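Local coordinates for protein scyllo-inosose 3-dehydrogenase (Thermotoga maritima, PDB 3IP1) that catalyses the NAD(+)-dependent oxidation of scyllo-inosose to 3-dehydro-scyllo-inosose, probably as a step in myo-inositol degradation, at residues A[124-129]-A[173-178]. Sequence-based numbering, arbitrary orientation. Where two conformers were deposited one is given.
Sequences PVCAEE and WSLREL
Trp173 and Leu175 give up the most surface where 173-178 pairs with 124-129, and Pro124 follows. The indole of Trp173, with CG anti to its carbonyl carbon (chi1 -68°), extends along the sheet until NE1 reaches Glu128 OE2 at 2.6 Å. The bond is nearly straight and uses the anti lone pair of the oxygen; carboxylate and ring are almost coplanar. An indole suits this place by joining a broad apolar surface, touched by Phe350 and Ile354, to a single N-H at its edge. Glu128 has an extended chain that spans the gap, while OE1 is held by Ser345 and Trp132, so the buried, probably charged carboxylate has a hydrogen-bond partner at each oxygen. An alanine in place of Trp173 removes the NE1 donor, and the carboxylate would probably be less well fixed. Between the strands, Cys126 and Trp173 form an antiparallel hydrogen-bonded pair, Trp173 N to Cys126 O at 2.9 Å and Cys126 N to Trp173 O at 3.1 Å, within the GroES-like domain of this zinc-dependent dehydrogenase. Strand 98-106 borders 124-127 as well. Past the pair, Leu175 N donates a nearly straight hydrogen bond to Pro124 O, 2.7 Å away, from above the carbonyl plane. Pro124, lacking an N-H, still supplies this acceptor. The branched apolar chain of Leu175 can cover the Val125-Cys126 backbone and Cys126 SG at once, CD1 3.7 Å from Val125 O and CD2 3.9 Å from Cys126 SG.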
ATOM      1  N   PRO A 124      -6.032  14.286 -32.162  1.00 27.57           N
ATOM      2  CA  PRO A 124      -7.304  13.914 -31.523  1.00 27.15           C
ATOM      3  C   PRO A 124      -7.148  13.848 -30.001  1.00 26.79           C
ATOM      4  O   PRO A 124      -6.203  13.223 -29.494  1.00 25.97           O
ATOM      5  CB  PRO A 124      -7.599  12.516 -32.083  1.00 27.43           C
ATOM      6  CG  PRO A 124      -6.243  11.954 -32.480  1.00 26.73           C
ATOM      7  CD  PRO A 124      -5.329  13.117 -32.753  1.00 27.66           C
ATOM      8  N   VAL A 125      -8.078  14.470 -29.287  1.00 25.90           N
ATOM      9  CA  VAL A 125      -7.975  14.554 -27.832  1.00 26.11           C
ATOM     10  C   VAL A 125      -9.303  14.383 -27.121  1.00 26.08           C
ATOM     11  O   VAL A 125     -10.372  14.554 -27.728  1.00 26.25           O
ATOM     12  CB  VAL A 125      -7.320  15.903 -27.366  1.00 25.71           C
ATOM     13  CG1 VAL A 125      -5.889  15.976 -27.806  1.00 25.76           C
ATOM     14  CG2 VAL A 125      -8.100  17.121 -27.881  1.00 25.96           C
ATOM     15  N   CYS A 126      -9.223  14.029 -25.839  1.00 25.28           N
ATOM     16  CA  CYS A 126     -10.343  14.188 -24.925  1.00 25.58           C
ATOM     17  C   CYS A 126      -9.823  15.041 -23.772  1.00 25.50           C
ATOM     18  O   CYS A 126      -8.622  15.274 -23.669  1.00 26.02           O
ATOM     19  CB  CYS A 126     -10.836  12.834 -24.425  1.00 25.11           C
ATOM     20  SG  CYS A 126      -9.614  11.941 -23.451  1.00 26.97           S
ATOM     21  N   ALA A 127     -10.703  15.507 -22.895  1.00 25.80           N
ATOM     22  CA  ALA A 127     -10.231  16.323 -21.787  1.00 26.12           C
ATOM     23  C   ALA A 127     -10.955  16.052 -20.476  1.00 26.62           C
ATOM     24  O   ALA A 127     -12.072  15.519 -20.451  1.00 26.65           O
ATOM     25  CB  ALA A 127     -10.257  17.806 -22.146  1.00 26.33           C
ATOM     26  N   GLU A 128     -10.283  16.384 -19.384  1.00 26.73           N
ATOM     27  CA  GLU A 128     -10.841  16.227 -18.058  1.00 27.47           C
ATOM     28  C   GLU A 128     -11.882  17.327 -17.810  1.00 27.40           C
ATOM     29  O   GLU A 128     -11.797  18.420 -18.378  1.00 28.49           O
ATOM     30  CB  GLU A 128      -9.727  16.271 -16.997  1.00 27.06           C
ATOM     31  CG  GLU A 128      -8.579  15.310 -17.290  1.00 29.04           C
ATOM     32  CD  GLU A 128      -7.425  15.417 -16.311  1.00 29.19           C
ATOM     33  OE1 GLU A 128      -7.596  15.934 -15.195  1.00 31.94           O
ATOM     34  OE2 GLU A 128      -6.325  14.974 -16.657  1.00 31.65           O
ATOM     35  N   GLU A 129     -12.848  17.023 -16.961  1.00 26.80           N
ATOM     36  CA  GLU A 129     -13.882  17.969 -16.554  1.00 26.88           C
ATOM     37  C   GLU A 129     -13.520  18.728 -15.245  1.00 27.27           C
ATOM     38  O   GLU A 129     -13.975  19.869 -15.042  1.00 26.91           O
ATOM     39  CB  GLU A 129     -15.223  17.210 -16.457  1.00 26.46           C
ATOM     40  CG  GLU A 129     -16.408  17.969 -15.882  1.00 25.78           C
ATOM     41  CD  GLU A 129     -16.431  17.996 -14.348  1.00 25.64           C
ATOM     42  OE1 GLU A 129     -15.719  17.219 -13.692  1.00 23.30           O
ATOM     43  OE2 GLU A 129     -17.181  18.810 -13.795  1.00 26.15           O
ATOM     44  N   TRP A 173      -5.777  14.994 -23.174  1.00 25.04           N
ATOM     45  CA  TRP A 173      -5.059  13.728 -23.318  1.00 25.81           C
ATOM     46  C   TRP A 173      -5.203  13.207 -24.746  1.00 26.05           C
ATOM     47  O   TRP A 173      -6.291  13.217 -25.322  1.00 25.91           O
ATOM     48  CB  TRP A 173      -5.618  12.679 -22.343  1.00 25.26           C
ATOM     49  CG  TRP A 173      -5.323  12.993 -20.906  1.00 25.86           C
ATOM     50  CD1 TRP A 173      -6.139  13.634 -20.018  1.00 26.14           C
ATOM     51  CD2 TRP A 173      -4.112  12.691 -20.198  1.00 25.66           C
ATOM     52  NE1 TRP A 173      -5.512  13.744 -18.796  1.00 26.49           N
ATOM     53  CE2 TRP A 173      -4.270  13.170 -18.879  1.00 25.66           C
ATOM     54  CE3 TRP A 173      -2.909  12.059 -20.554  1.00 26.21           C
ATOM     55  CZ2 TRP A 173      -3.274  13.031 -17.905  1.00 26.37           C
ATOM     56  CZ3 TRP A 173      -1.911  11.930 -19.584  1.00 26.63           C
ATOM     57  CH2 TRP A 173      -2.110  12.406 -18.275  1.00 26.66           C
ATOM     58  N   SER A 174      -4.110  12.728 -25.313  1.00 26.75           N
ATOM     59  CA  SER A 174      -4.123  12.304 -26.710  1.00 27.39           C
ATOM     60  C   SER A 174      -4.950  11.045 -26.923  1.00 27.39           C
ATOM     61  O   SER A 174      -4.870  10.119 -26.125  1.00 28.18           O
ATOM     62  CB  SER A 174      -2.708  12.041 -27.195  1.00 26.92           C
ATOM     63  OG  SER A 174      -2.759  11.578 -28.528  1.00 28.80           O
ATOM     64  N   LEU A 175      -5.711  10.995 -28.017  1.00 27.90           N
ATOM     65  CA  LEU A 175      -6.360   9.755 -28.429  1.00 28.33           C
ATOM     66  C   LEU A 175      -5.647   9.023 -29.586  1.00 29.19           C
ATOM     67  O   LEU A 175      -6.272   8.186 -30.258  1.00 29.06           O
ATOM     68  CB  LEU A 175      -7.824  10.012 -28.812  1.00 27.77           C
ATOM     69  CG  LEU A 175      -8.779  10.598 -27.757  1.00 27.94           C
ATOM     70  CD1 LEU A 175     -10.113  10.918 -28.429  1.00 23.41           C
ATOM     71  CD2 LEU A 175      -8.969   9.682 -26.513  1.00 22.09           C
ATOM     72  N   ARG A 176      -4.368   9.323 -29.837  1.00 30.23           N
ATOM     73  CA  ARG A 176      -3.581   8.695 -30.933  0.50 30.78           C
ATOM     74  C   ARG A 176      -3.642   7.169 -30.919  1.00 30.81           C
ATOM     75  O   ARG A 176      -3.772   6.510 -31.952  1.00 29.96           O
ATOM     76  CB  ARG A 176      -2.107   9.108 -30.842  0.50 30.76           C
ATOM     77  CG  ARG A 176      -1.777  10.448 -31.446  0.50 32.74           C
ATOM     78  CD  ARG A 176      -1.234  10.299 -32.865  0.50 35.39           C
ATOM     79  NE  ARG A 176      -0.118   9.359 -32.935  0.50 34.93           N
ATOM     80  CZ  ARG A 176       0.641   9.205 -34.010  0.50 35.10           C
ATOM     81  NH1 ARG A 176       1.633   8.326 -34.011  0.50 34.77           N
ATOM     82  NH2 ARG A 176       0.403   9.935 -35.086  0.50 34.86           N
ATOM     83  N   GLU A 177      -3.509   6.606 -29.722  1.00 31.08           N
ATOM     84  CA  GLU A 177      -3.547   5.143 -29.563  1.00 32.52           C
ATOM     85  C   GLU A 177      -4.812   4.473 -30.131  1.00 32.77           C
ATOM     86  O   GLU A 177      -4.819   3.267 -30.372  1.00 32.64           O
ATOM     87  CB  GLU A 177      -3.443   4.759 -28.084  1.00 33.11           C
ATOM     88  CG  GLU A 177      -2.072   4.949 -27.421  1.00 34.14           C
ATOM     89  CD  GLU A 177      -2.206   4.874 -25.898  1.00 37.13           C
ATOM     90  OE1 GLU A 177      -1.737   3.877 -25.297  1.00 38.87           O
ATOM     91  OE2 GLU A 177      -2.827   5.793 -25.313  1.00 37.05           O
ATOM     92  N   LEU A 178      -5.890   5.231 -30.299  1.00 33.16           N
ATOM     93  CA  LEU A 178      -7.135   4.644 -30.815  1.00 34.39           C
ATOM     94  C   LEU A 178      -7.157   4.588 -32.345  1.00 35.23           C
ATOM     95  O   LEU A 178      -8.033   3.963 -32.933  1.00 35.30           O
ATOM     96  CB  LEU A 178      -8.374   5.394 -30.293  1.00 33.88           C
ATOM     97  CG  LEU A 178      -8.564   5.581 -28.776  1.00 34.28           C
ATOM     98  CD1 LEU A 178      -9.917   6.227 -28.496  1.00 34.28           C
ATOM     99  CD2 LEU A 178      -8.439   4.275 -27.996  1.00 33.60           C
TER